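Local coordinates for packaging protein UL32 (Human herpesvirus 8 type M, PDB 6XF9), which binds zinc and forms a pentameric ring required for herpesviral genome packaging, probably by helping to bring new capsids to nuclear replication compartments, at residues Ser203-Leu208 with Val379-Val384; Pro306-Ala311 with Pro349-Leu354; Lys310-Leu315 with His364-Cys369; Arg443-Gln448 with Ala457-Thr462. All coordinates share one frame; numbering follows the deposited sequence.

Contact 1: Ser203-Leu208 with Val379-Val384; sequences SGIPEL and VVSEDV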
loop_
_atom_site.group_PDB
_atom_site.type_symbol
_atom_site.label_atom_id
_atom_site.label_comp_id
_atom_site.label_asym_id
_atom_site.label_seq_id
_atom_site.Cartn_x
_atom_site.Cartn_y
_atom_site.Cartn_z
ATOM N N SER D 203 -14.405 -5.312 42.381
ATOM C CA SER D 203 -14.521 -4.645 43.643
ATOM C C SER D 203 -13.300 -4.730 44.507
ATOM O O SER D 203 -12.901 -3.747 45.059
ATOM C CB SER D 203 -15.767 -5.084 44.408
ATOM O OG SER D 203 -15.824 -6.469 44.603
ATOM N N GLY D 204 -12.672 -5.877 44.615
ATOM C CA GLY D 204 -11.525 -5.965 45.465
ATOM C C GLY D 204 -10.876 -7.305 45.506
ATOM O O GLY D 204 -11.164 -8.132 44.714
ATOM N N ILE D 205 -9.973 -7.483 46.451
ATOM C CA ILE D 205 -9.266 -8.744 46.635
ATOM C C ILE D 205 -10.235 -9.841 47.070
ATOM O O ILE D 205 -11.352 -9.533 47.519
ATOM C CB ILE D 205 -8.115 -8.554 47.624
ATOM C CG1 ILE D 205 -8.599 -8.047 48.965
ATOM C CG2 ILE D 205 -7.116 -7.554 47.079
ATOM C CD1 ILE D 205 -7.452 -8.103 49.973
ATOM N N PRO D 206 -9.866 -11.122 46.949
ATOM C CA PRO D 206 -10.792 -12.204 47.308
ATOM C C PRO D 206 -11.327 -12.090 48.729
ATOM O O PRO D 206 -10.762 -11.394 49.574
ATOM C CB PRO D 206 -9.924 -13.465 47.176
ATOM C CG PRO D 206 -8.849 -13.114 46.294
ATOM C CD PRO D 206 -8.578 -11.652 46.467
ATOM N N GLU D 207 -12.400 -12.787 49.058
ATOM C CA GLU D 207 -12.899 -12.735 50.427
ATOM C C GLU D 207 -11.902 -13.299 51.397
ATOM O O GLU D 207 -11.600 -12.693 52.344
ATOM C CB GLU D 207 -14.172 -13.504 50.587
ATOM C CG GLU D 207 -15.311 -12.686 51.131
ATOM C CD GLU D 207 -15.370 -12.595 52.628
ATOM O OE1 GLU D 207 -15.523 -13.610 53.289
ATOM O OE2 GLU D 207 -15.315 -11.496 53.151
ATOM N N LEU D 208 -11.310 -14.425 51.118
ATOM C CA LEU D 208 -10.321 -14.929 52.072
ATOM C C LEU D 208 -9.262 -13.891 52.367
ATOM O O LEU D 208 -8.809 -13.772 53.514
ATOM C CB LEU D 208 -9.617 -16.184 51.558
ATOM C CG LEU D 208 -10.281 -17.539 51.549
ATOM C CD1 LEU D 208 -9.464 -18.441 50.704
ATOM C CD2 LEU D 208 -10.182 -17.997 52.969
ATOM N N VAL D 379 -3.027 -3.178 39.974
ATOM C CA VAL D 379 -2.742 -4.519 40.463
ATOM C C VAL D 379 -2.518 -4.551 41.973
ATOM O O VAL D 379 -2.807 -5.565 42.615
ATOM C CB VAL D 379 -1.512 -5.045 39.700
ATOM C CG1 VAL D 379 -1.076 -6.369 40.223
ATOM C CG2 VAL D 379 -1.803 -5.148 38.206
ATOM N N VAL D 380 -2.040 -3.448 42.558
ATOM C CA VAL D 380 -1.570 -3.421 43.940
ATOM C C VAL D 380 -2.724 -3.478 44.935
ATOM O O VAL D 380 -3.788 -2.875 44.728
ATOM C CB VAL D 380 -0.733 -2.149 44.145
ATOM C CG1 VAL D 380 -1.623 -0.924 43.972
ATOM C CG2 VAL D 380 -0.052 -2.164 45.484
ATOM N N SER D 381 -2.503 -4.189 46.046
ATOM C CA SER D 381 -3.377 -4.161 47.223
ATOM C C SER D 381 -2.517 -3.844 48.441
ATOM O O SER D 381 -1.727 -4.691 48.874
ATOM C CB SER D 381 -4.103 -5.479 47.414
ATOM O OG SER D 381 -4.677 -5.522 48.707
ATOM N N GLU D 382 -2.617 -2.606 48.948
ATOM C CA GLU D 382 -1.852 -2.202 50.130
ATOM C C GLU D 382 -2.240 -3.001 51.365
ATOM O O GLU D 382 -1.448 -3.082 52.313
ATOM C CB GLU D 382 -2.018 -0.706 50.412
ATOM C CG GLU D 382 -3.433 -0.217 50.692
ATOM C CD GLU D 382 -4.294 -0.107 49.458
ATOM O OE1 GLU D 382 -5.311 0.628 49.518
ATOM O OE2 GLU D 382 -3.954 -0.734 48.421
ATOM N N ASP D 383 -3.458 -3.547 51.392
ATOM C CA ASP D 383 -3.885 -4.377 52.509
ATOM C C ASP D 383 -3.110 -5.690 52.543
ATOM O O ASP D 383 -2.548 -6.050 53.577
ATOM C CB ASP D 383 -5.380 -4.634 52.406
ATOM C CG ASP D 383 -6.178 -3.350 52.358
ATOM O OD1 ASP D 383 -5.852 -2.414 53.121
ATOM O OD2 ASP D 383 -7.125 -3.260 51.549
ATOM N N VAL D 384 -3.086 -6.434 51.430
ATOM C CA VAL D 384 -2.305 -7.671 51.377
ATOM C C VAL D 384 -0.867 -7.398 51.760
ATOM O O VAL D 384 -0.259 -8.122 52.555
ATOM C CB VAL D 384 -2.380 -8.317 49.981
ATOM C CG1 VAL D 384 -1.469 -9.505 49.927
ATOM C CG2 VAL D 384 -3.791 -8.742 49.663
#

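Contact 2: Pro306-Ala311 with Pro349-Leu354; sequences PEAPKA and PLLREL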
loop_
_atom_site.group_PDB
_atom_site.type_symbol
_atom_site.label_atom_id
_atom_site.label_comp_id
_atom_site.label_asym_id
_atom_site.label_seq_id
_atom_site.Cartn_x
_atom_site.Cartn_y
_atom_site.Cartn_z
ATOM N N PRO D 306 2.679 1.804 52.967
ATOM C CA PRO D 306 1.294 1.326 53.122
ATOM C C PRO D 306 0.229 2.289 52.652
ATOM O O PRO D 306 -0.890 1.843 52.389
ATOM C CB PRO D 306 1.173 1.079 54.634
ATOM C CG PRO D 306 2.590 0.861 55.097
ATOM C CD PRO D 306 3.411 1.792 54.248
ATOM N N GLU D 307 0.481 3.592 52.622
ATOM C CA GLU D 307 -0.565 4.527 52.223
ATOM C C GLU D 307 -0.320 5.183 50.870
ATOM O O GLU D 307 -1.064 6.095 50.500
ATOM C CB GLU D 307 -0.781 5.564 53.324
ATOM C CG GLU D 307 0.489 5.916 54.025
ATOM C CD GLU D 307 0.288 6.730 55.299
ATOM O OE1 GLU D 307 -0.784 7.353 55.460
ATOM O OE2 GLU D 307 1.218 6.727 56.147
ATOM N N ALA D 308 0.671 4.710 50.095
ATOM C CA ALA D 308 0.892 5.305 48.775
ATOM C C ALA D 308 -0.269 5.013 47.829
ATOM O O ALA D 308 -0.773 5.964 47.202
ATOM C CB ALA D 308 2.231 4.831 48.195
ATOM N N PRO D 309 -0.767 3.768 47.698
ATOM C CA PRO D 309 -1.896 3.534 46.778
ATOM C C PRO D 309 -3.075 4.464 46.988
ATOM O O PRO D 309 -3.566 5.089 46.034
ATOM C CB PRO D 309 -2.252 2.073 47.063
ATOM C CG PRO D 309 -0.958 1.447 47.373
ATOM C CD PRO D 309 -0.195 2.484 48.166
ATOM N N LYS D 310 -3.550 4.576 48.222
ATOM C CA LYS D 310 -4.712 5.412 48.444
ATOM C C LYS D 310 -4.351 6.890 48.378
ATOM O O LYS D 310 -5.177 7.704 47.943
ATOM C CB LYS D 310 -5.331 5.075 49.792
ATOM C CG LYS D 310 -6.824 5.265 49.822
ATOM C CD LYS D 310 -7.333 5.534 51.234
ATOM C CE LYS D 310 -8.469 6.568 51.221
ATOM N NZ LYS D 310 -9.760 6.017 50.677
ATOM N N ALA D 311 -3.117 7.248 48.776
ATOM C CA ALA D 311 -2.691 8.650 48.738
ATOM C C ALA D 311 -2.662 9.194 47.322
ATOM O O ALA D 311 -3.156 10.294 47.051
ATOM C CB ALA D 311 -1.308 8.804 49.360
ATOM N N PRO D 349 5.170 11.471 57.300
ATOM C CA PRO D 349 5.733 12.638 56.605
ATOM C C PRO D 349 6.840 12.305 55.612
ATOM O O PRO D 349 7.168 13.163 54.790
ATOM C CB PRO D 349 6.246 13.511 57.753
ATOM C CG PRO D 349 6.567 12.540 58.834
ATOM C CD PRO D 349 5.572 11.420 58.716
ATOM N N LEU D 350 7.473 11.131 55.679
ATOM C CA LEU D 350 8.475 10.800 54.664
ATOM C C LEU D 350 7.815 10.588 53.301
ATOM O O LEU D 350 8.198 11.219 52.308
ATOM C CB LEU D 350 9.275 9.558 55.068
ATOM C CG LEU D 350 10.383 9.186 54.083
ATOM C CD1 LEU D 350 11.396 10.307 53.948
ATOM C CD2 LEU D 350 11.073 7.899 54.469
ATOM N N LEU D 351 6.793 9.730 53.244
ATOM C CA LEU D 351 6.082 9.526 51.990
ATOM C C LEU D 351 5.549 10.839 51.461
ATOM O O LEU D 351 5.716 11.156 50.279
ATOM C CB LEU D 351 4.922 8.559 52.199
ATOM C CG LEU D 351 4.027 8.353 50.986
ATOM C CD1 LEU D 351 4.828 7.684 49.882
ATOM C CD2 LEU D 351 2.818 7.525 51.370
ATOM N N ARG D 352 4.970 11.647 52.344
ATOM C CA ARG D 352 4.425 12.937 51.942
ATOM C C ARG D 352 5.497 13.825 51.331
ATOM O O ARG D 352 5.285 14.439 50.281
ATOM C CB ARG D 352 3.761 13.571 53.153
ATOM C CG ARG D 352 3.087 14.883 52.977
ATOM C CD ARG D 352 2.620 15.245 54.362
ATOM N NE ARG D 352 2.106 16.594 54.487
ATOM C CZ ARG D 352 1.039 16.902 55.217
ATOM N NH1 ARG D 352 0.621 18.165 55.307
ATOM N NH2 ARG D 352 0.374 15.931 55.843
ATOM N N GLU D 353 6.666 13.904 51.967
ATOM C CA GLU D 353 7.730 14.753 51.435
ATOM C C GLU D 353 8.317 14.204 50.139
ATOM O O GLU D 353 8.747 14.982 49.284
ATOM C CB GLU D 353 8.808 14.973 52.494
ATOM C CG GLU D 353 9.950 15.856 52.033
ATOM C CD GLU D 353 10.864 16.250 53.171
ATOM O OE1 GLU D 353 10.664 15.712 54.290
ATOM O OE2 GLU D 353 11.788 17.070 52.937
ATOM N N LEU D 354 8.382 12.881 49.985
ATOM C CA LEU D 354 8.884 12.311 48.736
ATOM C C LEU D 354 7.964 12.677 47.576
ATOM O O LEU D 354 8.426 13.144 46.528
ATOM C CB LEU D 354 9.033 10.795 48.866
ATOM C CG LEU D 354 9.836 10.035 47.813
ATOM C CD1 LEU D 354 10.190 8.670 48.374
ATOM C CD2 LEU D 354 9.075 9.875 46.484
#

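Contact 3: Lys310-Leu315 with His364-Cys369; sequences KALQTL and HKHLFC. With ZN (zinc ion), chain P.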
loop_
_atom_site.group_PDB
_atom_site.type_symbol
_atom_site.label_atom_id
_atom_site.label_comp_id
_atom_site.label_asym_id
_atom_site.label_seq_id
_atom_site.Cartn_x
_atom_site.Cartn_y
_atom_site.Cartn_z
ATOM N N LYS D 310 -3.550 4.576 48.222
ATOM C CA LYS D 310 -4.712 5.412 48.444
ATOM C C LYS D 310 -4.351 6.890 48.378
ATOM O O LYS D 310 -5.177 7.704 47.943
ATOM C CB LYS D 310 -5.331 5.075 49.792
ATOM C CG LYS D 310 -6.824 5.265 49.822
ATOM C CD LYS D 310 -7.333 5.534 51.234
ATOM C CE LYS D 310 -8.469 6.568 51.221
ATOM N NZ LYS D 310 -9.760 6.017 50.677
ATOM N N ALA D 311 -3.117 7.248 48.776
ATOM C CA ALA D 311 -2.691 8.650 48.738
ATOM C C ALA D 311 -2.662 9.194 47.322
ATOM O O ALA D 311 -3.156 10.294 47.051
ATOM C CB ALA D 311 -1.308 8.804 49.360
ATOM N N LEU D 312 -2.114 8.410 46.396
ATOM C CA LEU D 312 -2.008 8.861 45.022
ATOM C C LEU D 312 -3.376 8.905 44.366
ATOM O O LEU D 312 -3.667 9.838 43.612
ATOM C CB LEU D 312 -1.046 7.946 44.286
ATOM C CG LEU D 312 0.338 8.120 44.910
ATOM C CD1 LEU D 312 1.299 7.024 44.429
ATOM C CD2 LEU D 312 0.911 9.529 44.650
ATOM N N GLN D 313 -4.242 7.922 44.654
ATOM C CA GLN D 313 -5.600 8.001 44.122
ATOM C C GLN D 313 -6.343 9.197 44.686
ATOM O O GLN D 313 -7.253 9.721 44.028
ATOM C CB GLN D 313 -6.412 6.720 44.359
ATOM C CG GLN D 313 -7.811 6.830 43.700
ATOM C CD GLN D 313 -7.768 7.130 42.174
ATOM O OE1 GLN D 313 -8.521 7.986 41.677
ATOM N NE2 GLN D 313 -6.925 6.374 41.424
ATOM N N THR D 314 -6.053 9.583 45.926
ATOM C CA THR D 314 -6.674 10.789 46.455
ATOM C C THR D 314 -6.079 12.036 45.812
ATOM O O THR D 314 -6.809 12.975 45.483
ATOM C CB THR D 314 -6.512 10.815 47.971
ATOM O OG1 THR D 314 -7.346 9.799 48.550
ATOM C CG2 THR D 314 -6.888 12.164 48.520
ATOM N N LEU D 315 -4.757 12.030 45.576
ATOM C CA LEU D 315 -4.102 13.103 44.834
ATOM C C LEU D 315 -4.668 13.216 43.419
ATOM O O LEU D 315 -4.908 14.326 42.922
ATOM C CB LEU D 315 -2.596 12.857 44.797
ATOM C CG LEU D 315 -1.712 13.813 43.991
ATOM C CD1 LEU D 315 -1.899 15.274 44.401
ATOM C CD2 LEU D 315 -0.254 13.388 44.074
ATOM N N HIS D 364 2.750 13.712 36.799
ATOM C CA HIS D 364 1.956 13.665 35.572
ATOM C C HIS D 364 2.110 12.320 34.885
ATOM O O HIS D 364 1.121 11.681 34.507
ATOM C CB HIS D 364 2.383 14.776 34.614
ATOM C CG HIS D 364 1.610 14.797 33.328
ATOM N ND1 HIS D 364 2.178 15.152 32.121
ATOM C CD2 HIS D 364 0.309 14.527 33.065
ATOM C CE1 HIS D 364 1.263 15.082 31.168
ATOM N NE2 HIS D 364 0.121 14.706 31.715
ATOM N N LYS D 365 3.359 11.887 34.690
ATOM C CA LYS D 365 3.631 10.612 34.039
ATOM C C LYS D 365 2.976 9.472 34.781
ATOM O O LYS D 365 2.395 8.573 34.165
ATOM C CB LYS D 365 5.128 10.384 33.957
ATOM C CG LYS D 365 5.504 8.990 33.629
ATOM C CD LYS D 365 6.998 8.819 33.760
ATOM C CE LYS D 365 7.329 7.366 33.812
ATOM N NZ LYS D 365 8.779 7.194 33.704
ATOM N N HIS D 366 3.058 9.482 36.104
ATOM C CA HIS D 366 2.607 8.318 36.858
ATOM C C HIS D 366 1.099 8.236 36.940
ATOM O O HIS D 366 0.533 7.157 36.773
ATOM C CB HIS D 366 3.202 8.342 38.279
ATOM C CG HIS D 366 2.643 7.286 39.183
ATOM N ND1 HIS D 366 3.104 5.983 39.183
ATOM C CD2 HIS D 366 1.642 7.336 40.090
ATOM C CE1 HIS D 366 2.409 5.282 40.061
ATOM N NE2 HIS D 366 1.509 6.075 40.616
ATOM N N LEU D 367 0.414 9.352 37.168
ATOM C CA LEU D 367 -1.031 9.276 37.371
ATOM C C LEU D 367 -1.826 9.313 36.074
ATOM O O LEU D 367 -2.958 8.818 36.047
ATOM C CB LEU D 367 -1.522 10.420 38.266
ATOM C CG LEU D 367 -1.130 10.415 39.744
ATOM C CD1 LEU D 367 -1.501 11.750 40.361
ATOM C CD2 LEU D 367 -1.802 9.287 40.478
ATOM N N PHE D 368 -1.294 9.915 34.998
ATOM C CA PHE D 368 -2.113 10.169 33.818
ATOM C C PHE D 368 -1.536 9.655 32.507
ATOM O O PHE D 368 -2.295 9.569 31.542
ATOM C CB PHE D 368 -2.387 11.679 33.663
ATOM C CG PHE D 368 -3.009 12.344 34.889
ATOM C CD1 PHE D 368 -4.375 12.264 35.129
ATOM C CD2 PHE D 368 -2.221 13.061 35.790
ATOM C CE1 PHE D 368 -4.950 12.875 36.249
ATOM C CE2 PHE D 368 -2.797 13.683 36.922
ATOM C CZ PHE D 368 -4.158 13.583 37.142
ATOM N N CYS D 369 -0.246 9.300 32.432
ATOM C CA CYS D 369 0.403 8.971 31.161
ATOM C C CYS D 369 0.977 7.563 31.080
ATOM O O CYS D 369 0.570 6.802 30.195
ATOM C CB CYS D 369 1.523 9.965 30.836
ATOM S SG CYS D 369 0.898 11.607 30.667
HETATM ZN ZN ZN P . 4.864 5.097 38.212
#

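Contact 4: Arg443-Gln448 with Ala457-Thr462; sequences RELTAQ and AHPSQT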
loop_
_atom_site.group_PDB
_atom_site.type_symbol
_atom_site.label_atom_id
_atom_site.label_comp_id
_atom_site.label_asym_id
_atom_site.label_seq_id
_atom_site.Cartn_x
_atom_site.Cartn_y
_atom_site.Cartn_z
ATOM N N ARG D 443 -0.724 1.967 18.298
ATOM C CA ARG D 443 -2.139 1.938 17.919
ATOM C C ARG D 443 -2.866 0.762 18.570
ATOM O O ARG D 443 -4.029 0.895 18.969
ATOM C CB ARG D 443 -2.300 2.011 16.389
ATOM C CG ARG D 443 -2.593 0.764 15.585
ATOM C CD ARG D 443 -2.930 1.127 14.103
ATOM N NE ARG D 443 -1.904 1.968 13.463
ATOM C CZ ARG D 443 -2.073 3.251 13.125
ATOM N NH1 ARG D 443 -3.233 3.865 13.367
ATOM N NH2 ARG D 443 -1.077 3.930 12.553
ATOM N N GLU D 444 -2.233 -0.410 18.661
ATOM C CA GLU D 444 -2.893 -1.516 19.367
ATOM C C GLU D 444 -3.009 -1.232 20.865
ATOM O O GLU D 444 -3.993 -1.609 21.503
ATOM C CB GLU D 444 -2.145 -2.827 19.127
ATOM C CG GLU D 444 -2.800 -4.054 19.745
ATOM C CD GLU D 444 -4.209 -4.334 19.225
ATOM O OE1 GLU D 444 -4.528 -3.884 18.104
ATOM O OE2 GLU D 444 -4.989 -5.039 19.921
ATOM N N LEU D 445 -1.994 -0.607 21.450
ATOM C CA LEU D 445 -2.047 -0.277 22.867
ATOM C C LEU D 445 -3.124 0.749 23.163
ATOM O O LEU D 445 -3.780 0.689 24.207
ATOM C CB LEU D 445 -0.685 0.229 23.321
ATOM C CG LEU D 445 -0.636 0.836 24.716
ATOM C CD1 LEU D 445 -1.149 -0.139 25.777
ATOM C CD2 LEU D 445 0.797 1.179 24.981
ATOM N N THR D 446 -3.292 1.739 22.294
ATOM C CA THR D 446 -4.372 2.697 22.512
ATOM C C THR D 446 -5.732 2.020 22.455
ATOM O O THR D 446 -6.615 2.319 23.264
ATOM C CB THR D 446 -4.290 3.820 21.497
ATOM O OG1 THR D 446 -2.989 4.411 21.573
ATOM C CG2 THR D 446 -5.302 4.867 21.833
ATOM N N ALA D 447 -5.924 1.113 21.492
ATOM C CA ALA D 447 -7.197 0.403 21.377
ATOM C C ALA D 447 -7.489 -0.392 22.636
ATOM O O ALA D 447 -8.606 -0.356 23.159
ATOM C CB ALA D 447 -7.195 -0.510 20.155
ATOM N N GLN D 448 -6.494 -1.124 23.149
ATOM C CA GLN D 448 -6.732 -1.920 24.348
ATOM C C GLN D 448 -6.939 -1.041 25.571
ATOM O O GLN D 448 -7.803 -1.330 26.405
ATOM C CB GLN D 448 -5.568 -2.859 24.578
ATOM C CG GLN D 448 -5.333 -3.781 23.428
ATOM C CD GLN D 448 -6.315 -4.914 23.390
ATOM O OE1 GLN D 448 -7.222 -5.007 24.225
ATOM N NE2 GLN D 448 -6.126 -5.808 22.428
ATOM N N ALA D 457 -3.326 9.603 28.813
ATOM C CA ALA D 457 -2.990 10.372 27.630
ATOM C C ALA D 457 -2.594 9.416 26.515
ATOM O O ALA D 457 -2.302 8.238 26.747
ATOM C CB ALA D 457 -1.865 11.358 27.913
ATOM N N HIS D 458 -2.598 9.926 25.296
ATOM C CA HIS D 458 -2.342 9.071 24.152
ATOM C C HIS D 458 -0.900 8.576 24.188
ATOM O O HIS D 458 0.012 9.376 24.418
ATOM C CB HIS D 458 -2.614 9.824 22.862
ATOM C CG HIS D 458 -2.692 8.930 21.669
ATOM N ND1 HIS D 458 -1.583 8.572 20.931
ATOM C CD2 HIS D 458 -3.742 8.290 21.109
ATOM C CE1 HIS D 458 -1.949 7.752 19.963
ATOM N NE2 HIS D 458 -3.253 7.559 20.055
ATOM N N PRO D 459 -0.649 7.278 23.976
ATOM C CA PRO D 459 0.728 6.776 24.106
ATOM C C PRO D 459 1.739 7.478 23.226
ATOM O O PRO D 459 2.894 7.609 23.644
ATOM C CB PRO D 459 0.596 5.300 23.724
ATOM C CG PRO D 459 -0.777 4.956 24.132
ATOM C CD PRO D 459 -1.626 6.179 23.901
ATOM N N SER D 460 1.350 7.983 22.052
ATOM C CA SER D 460 2.320 8.714 21.235
ATOM C C SER D 460 2.748 9.987 21.933
ATOM O O SER D 460 3.932 10.338 21.923
ATOM C CB SER D 460 1.736 9.041 19.862
ATOM O OG SER D 460 0.542 9.805 19.976
ATOM N N GLN D 461 1.796 10.690 22.547
ATOM C CA GLN D 461 2.148 11.832 23.378
ATOM C C GLN D 461 3.076 11.398 24.505
ATOM O O GLN D 461 4.118 12.021 24.733
ATOM C CB GLN D 461 0.876 12.500 23.917
ATOM C CG GLN D 461 1.153 13.420 25.101
ATOM C CD GLN D 461 -0.104 14.053 25.726
ATOM O OE1 GLN D 461 -1.236 13.749 25.332
ATOM N NE2 GLN D 461 0.103 14.914 26.736
ATOM N N THR D 462 2.745 10.292 25.186
ATOM C CA THR D 462 3.583 9.823 26.288
ATOM C C THR D 462 4.970 9.459 25.813
ATOM O O THR D 462 5.962 9.811 26.455
ATOM C CB THR D 462 2.957 8.619 26.983
ATOM O OG1 THR D 462 1.665 8.977 27.463
ATOM C CG2 THR D 462 3.833 8.155 28.145
#

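Contact 1: Ser203-Leu208 with Val379-Val384
Ile205 lays its two outer branches over Ser381 and Val384, and in doing so it packs a loop against a capped helix start. Ser381 is the N-cap of helix 382-386: its OG accepts from Val384 N at 3.3 Å along an almost straight path, 176° at the hydrogen, the usual way a serine closes the first turn of a helix. The hydroxyl oxygen lies anti to the backbone N of its own residue (chi1 166°), which places it facing the N-H of Val384 in the first turn.

On the facing side, Ile205 belongs to the extended chain that leads into helix 207-213, where Pro206 is the N-cap. The isoleucine divides its contact between two atoms. Its CG2 rests on the serine, Ile205 CG2 being 3.7 Å from Ser381 CB, while CD1 at the end of the longer branch reaches the valine. The side chains of Ile205 and Val384 run past one another in opposite directions and meet by single methyl groups, Ile205 CD1 being 3.7 Å from Val384 CG2.

No hydrogen bond joins the two segments here. Tyr84 extends the patch, touching the side chain of Ile205 and bonding through its backbone to Ser381, and Phe80 and Phe81 of helix 71-83 pack on Val384. The capping oxygen has an apolar neighbour as well as its N-H donor: Ile205 CG2 lies 3.6 Å from Ser381 OG.

Contact 2: Pro306-Ala311 with Pro349-Leu354
Glu307 OE2 is gripped by two groups just ahead of helix 349-357, the hydroxyl OG of Ser347 and the backbone N of Asp348, and the aliphatic part of the same side chain touches Leu351 within that helix. Beyond CG the glutamate is extended (chi2 -169°), so its methylene passes the leucine while the carboxylate travels on to the polar groups. Glu307 CG comes within 3.9 Å of Leu351 CD2, the two side chains meeting at a slant.

Leu351 carries the apolar half of the contact through one methyl. Its CG stands anti to the backbone N (chi1 175°), directing the branch toward the opening turn of helix 308-321. There Leu351 CD2 lies 3.8 Å from Ala308 N and 4.2 Å from Ala308 CB, so the methyl sits against backbone as well as side chain. Glu307 is the N-cap residue of this helix, and its carbonyl already accepts a regular helical bond, Ala311 N to Glu307 O at 2.9 Å.

Cys301 of helix 297-304 touches both Ala308 and Leu351, and Leu225 of helix 225-235 also packs on the leucine. Zinc is near but not part of the contact: the Ala308 side chain is about 10 Å from the ion at its nearest. Chemically, the glutamate works in two ways at once: its carboxylate holds the entrance to helix 349-357 by hydrogen bonds, whereas its methylene packs on the Leu351 methyl that also rests on Ala308, so the two helix starts are tied together without any hydrogen bond between the two segments themselves.

Contact 3: Lys310-Leu315 with His364-Cys369
Leu367 and Leu312 bury more surface than any other pair of residues in this helix crossing, and His366 beside them extends the packing toward zinc. The short helical segments 310-315 and 364-369 pass at -75°, nearly perpendicular, with their axes 10.9 Å apart.

Leu367 reaches across with both methyls. Its CG lies anti to the carbonyl carbon (chi1 -69°), and from there the branches part: Leu367 CD2 settles against the backbone, 3.7 Å from Leu312 O, and also meets Leu312 CB at 4.1 Å. The other methyl goes one turn further along the facing helix, where Leu367 CD1 is 4.2 Å from Leu315 CG. The side chains of Leu315 and Leu367 stand at about a right angle to each other.

Leu312 sends its own methyl toward the imidazole. Leu312 CD1 approaches His366 NE2 to 3.9 Å, again with the side chains roughly perpendicular, while the other nitrogen of the ring serves the metal: His366 ND1 binds zinc at 2.2 Å. Leu312 is therefore a second-shell neighbour, packing near the nitrogen that does not bind the ion, and Leu298 and Leu302 of helix 297-304 also touch this histidine.

Cys296, Cys299 and Cys373 complete the coordination. Together they make a zinc site of three cysteines and one histidine, with a CxxC pair supplying two of the sulfur ligands and helix 360-369 supplying the histidine, set into a helical core.

Contact 4: Arg443-Gln448 with Ala457-Thr462
Thr446 meets His458 and Pro459 where helix 435-451 packs on the start of the C-terminal helix 459-465, two successive helices of the chain, with seven residues between them.

Packing makes the contact across the segments. Thr446 OG1 lies over one face of the His458 ring, 3.5 Å from His458 NE2, and Thr446 CG2 is 3.8 Å from His458 NE2. On the proline side, Thr446 OG1 lies 3.2 Å from Pro459 CD. Its position beside the backbone N (chi1 -56°) also allows it to hydrogen-bond Ile442 O, one turn earlier, so its polar partner is within its own helix. Leu445 adds a purely apolar touch, with Leu445 CG 4.2 Å from Pro459 CG; Phe425 of helix 416-430 packs on both.

Hydrogen bonds act within the segments. His458 is the N-cap, and His458 ND1 accepts from Ser460 N at 3.2 Å, the donor lying 30° out of the ring plane. The ring nitrogen is also paired with the serine hydroxyl, so two groups of Ser460 fix the rotation of the imidazole that Thr446 covers. On the other helix, Gln448 NE2 donates to Glu444 OE2 at 2.9 Å.

Assembly reaches this corner too: His458 N bonds to Asn150 of a neighbouring subunit, and Thr175 of that subunit packs on the histidine. The shortest polar pair here remains His458 ND1 with Ser460 OG, at 2.6 Å.

The four contacts illustrate how a largely helical chain is closed by nested and successive pairings. Contact 1 spans the longest loop, and contacts 2 and 3 lie inside it; contact 4 follows all three along the chain. Contacts 2 and 3 share Lys310 and Ala311 on helix 308-321, which meets helix 349-357 and then helix 360-369; the centres of the two contacts lie about 12 Å apart. Contact 1 touches contact 2 through Glu382 against Pro306 and Pro309. A probable hydrogen bond from Ala457 N to Phe368 O joins contact 4 to contact 3, centres about 18 Å apart. Contacts 3 and 4 thus connect a zinc-binding helix with a subunit interface of the ring.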